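Local coordinates for SOXA (Paracoccus denitrificans, PDB 2C1D), which forms the diheme subunit of the SoxAX cytochrome complex, which joins thiosulfate to a cysteine of the carrier protein SoxY in bacterial sulfur oxidation, at residues R42-S45 against T46-E50. Residues are numbered along the deposited sequence; the frame is centred on the assembly and turned at random.
Sequences RDDS and TRDLE. With HEC (heme c), chain J.
Asp43 caps the first turn of the short helix 44-48 by gripping Thr46 twice through a single carboxylate oxygen. Asp43 OD1 takes the Thr46 OG1 hydroxyl on the syn side at 2.8 Å, 23° out of the carboxylate plane, and accepts from Thr46 N at 3.1 Å, almost in line with its own C-O bond. CG of Asp43 stands between the backbone N and the carbonyl carbon (chi1 57°), which turns OD1 back onto Thr46 N, the capping bond. A water donates to Thr46 OG1 and also bonds Ser45 OG. Behind the cap, Asp43 O receives Arg47 N at 2.9 Å and Asp44 O receives Asp48 N.

The Arg47 side chain, bent at chi3, doubles back over the N-terminal turn. Arg47 NH1 donates to Arg42 O at 2.8 Å, the acceptor lying at the edge of the guanidinium and in its plane, while CA of Asp44 packs against one face. Over a face too comes Asp44 OD1, 3.3 Å from Arg47 NH2, an ion pair by charge alone with no N-H aimed at it. An alanine at Arg47 would probably leave the Arg42 carbonyl without this donor, Asp5 without its salt-bridge partner at NE, and Asp44 with little more than the weak, distant pull of Arg51. The Arg47 charge probably eases the close approach of Asp44 OD1 and Asp48 OD2, 3.1 Å apart; Arg51 also pairs with Asp48.

Arg42, its chain bent at chi2 and chi3, reaches the heme, where Arg42 NH1 makes a weak 2.8 Å bond to propionate oxygen O2D and NH2 is held by His196 O. Leu210 packs on Thr46 and Leu49, and strand 261-263 receives Arg42, Leu49 and Glu50, joining this helical turn to the C-terminal strand beside the heme propionates.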
# COMPACT_ATOMS: atom_id res chain seq x y z
N ARG A 42 -5.13 -10.17 9.08
CA ARG A 42 -4.77 -11.40 8.39
C ARG A 42 -5.62 -12.57 8.90
O ARG A 42 -6.18 -12.50 9.99
CB ARG A 42 -3.28 -11.66 8.58
CG ARG A 42 -2.40 -10.46 8.29
CD ARG A 42 -2.13 -10.20 6.83
NE ARG A 42 -3.30 -9.81 6.03
CZ ARG A 42 -3.68 -8.56 5.78
NH1 ARG A 42 -3.04 -7.53 6.32
NH2 ARG A 42 -4.72 -8.33 4.98
N ASP A 43 -5.72 -13.65 8.11
CA ASP A 43 -6.43 -14.84 8.59
C ASP A 43 -5.60 -15.57 9.66
O ASP A 43 -4.40 -15.30 9.83
CB ASP A 43 -6.87 -15.79 7.45
CG ASP A 43 -5.72 -16.28 6.57
OD1 ASP A 43 -4.55 -16.35 7.02
OD2 ASP A 43 -5.90 -16.64 5.38
N ASP A 44 -6.23 -16.48 10.41
CA ASP A 44 -5.55 -17.04 11.58
C ASP A 44 -4.31 -17.83 11.21
O ASP A 44 -3.33 -17.81 11.95
CB ASP A 44 -6.44 -17.91 12.48
CG ASP A 44 -5.68 -18.42 13.72
OD1 ASP A 44 -5.07 -17.56 14.44
OD2 ASP A 44 -5.58 -19.66 14.00
N SER A 45 -4.34 -18.54 10.08
CA SER A 45 -3.18 -19.34 9.70
C SER A 45 -1.97 -18.42 9.42
O SER A 45 -0.83 -18.78 9.73
CB SER A 45 -3.49 -20.29 8.53
OG SER A 45 -3.00 -19.80 7.29
N THR A 46 -2.21 -17.23 8.87
CA THR A 46 -1.10 -16.30 8.62
C THR A 46 -0.65 -15.64 9.95
O THR A 46 0.54 -15.49 10.19
CB THR A 46 -1.53 -15.24 7.61
OG1 THR A 46 -1.90 -15.88 6.38
CG2 THR A 46 -0.35 -14.33 7.26
N ARG A 47 -1.62 -15.28 10.80
CA ARG A 47 -1.32 -14.69 12.11
C ARG A 47 -0.45 -15.65 12.92
O ARG A 47 0.48 -15.23 13.59
CB ARG A 47 -2.62 -14.38 12.88
CG ARG A 47 -3.39 -13.19 12.33
CD ARG A 47 -4.35 -12.51 13.30
NE ARG A 47 -5.15 -13.46 14.07
CZ ARG A 47 -6.27 -14.06 13.63
NH1 ARG A 47 -6.73 -13.86 12.40
NH2 ARG A 47 -6.94 -14.88 14.44
N ASP A 48 -0.73 -16.95 12.79
CA ASP A 48 0.01 -17.97 13.55
C ASP A 48 1.48 -18.01 13.15
O ASP A 48 2.34 -18.32 13.97
CB ASP A 48 -0.65 -19.36 13.40
CG ASP A 48 -1.87 -19.54 14.32
OD1 ASP A 48 -2.51 -20.64 14.35
OD2 ASP A 48 -2.29 -18.65 15.08
N LEU A 49 1.79 -17.69 11.89
CA LEU A 49 3.18 -17.68 11.44
C LEU A 49 4.07 -16.66 12.15
O LEU A 49 5.27 -16.80 12.15
CB LEU A 49 3.26 -17.42 9.95
CG LEU A 49 2.60 -18.52 9.13
CD1 LEU A 49 2.64 -18.12 7.70
CD2 LEU A 49 3.30 -19.86 9.36
N GLU A 50 3.48 -15.65 12.75
CA GLU A 50 4.27 -14.63 13.46
C GLU A 50 4.37 -14.93 14.96
O GLU A 50 5.17 -14.27 15.66
CB GLU A 50 3.68 -13.25 13.21
CG GLU A 50 4.58 -12.11 13.62
CD GLU A 50 4.17 -10.76 13.06
OE1 GLU A 50 4.54 -9.74 13.69
OE2 GLU A 50 3.49 -10.69 12.00
FE HEC J . -1.36 -0.07 0.42
CHA HEC J . -0.74 -3.08 1.90
CHB HEC J . 1.17 1.30 2.34
CHC HEC J . -1.83 2.90 -1.12
CHD HEC J . -4.15 -1.29 -1.09
NA HEC J . -0.03 -0.78 1.87
C1A HEC J . 0.04 -2.06 2.33
C2A HEC J . 1.07 -2.13 3.33
C3A HEC J . 1.60 -0.89 3.45
C4A HEC J . 0.91 -0.03 2.53
CMA HEC J . 2.74 -0.44 4.36
CAA HEC J . 1.48 -3.39 4.13
CBA HEC J . 0.82 -3.34 5.52
CGA HEC J . 1.25 -4.52 6.38
O1A HEC J . 0.78 -4.60 7.54
O2A HEC J . 2.04 -5.40 5.91
NB HEC J . -0.51 1.72 0.58
C1B HEC J . 0.55 2.09 1.39
C2B HEC J . 0.96 3.41 1.03
C3B HEC J . 0.13 3.86 0.09
C4B HEC J . -0.78 2.80 -0.23
CMB HEC J . 2.08 4.19 1.72
CAB HEC J . 0.19 5.25 -0.59
CBB HEC J . 1.38 5.43 -1.23
NC HEC J . -2.76 0.68 -0.88
C1C HEC J . -2.78 1.95 -1.37
C2C HEC J . -3.90 2.09 -2.28
C3C HEC J . -4.56 0.91 -2.28
C4C HEC J . -3.84 0.03 -1.37
CMC HEC J . -4.18 3.40 -3.04
CAC HEC J . -5.85 0.42 -3.01
CBC HEC J . -6.15 0.68 -4.29
ND HEC J . -2.27 -1.85 0.39
C1D HEC J . -3.44 -2.15 -0.32
C2D HEC J . -3.79 -3.54 -0.13
C3D HEC J . -2.72 -4.09 0.79
C4D HEC J . -1.83 -2.98 1.06
CMD HEC J . -4.97 -4.32 -0.71
CAD HEC J . -2.61 -5.52 1.37
CBD HEC J . -3.62 -5.64 2.53
CGD HEC J . -3.22 -4.83 3.74
O1D HEC J . -3.61 -3.66 3.92
O2D HEC J . -2.48 -5.34 4.60
O HOH W 1 -1.34 -18.51 5.52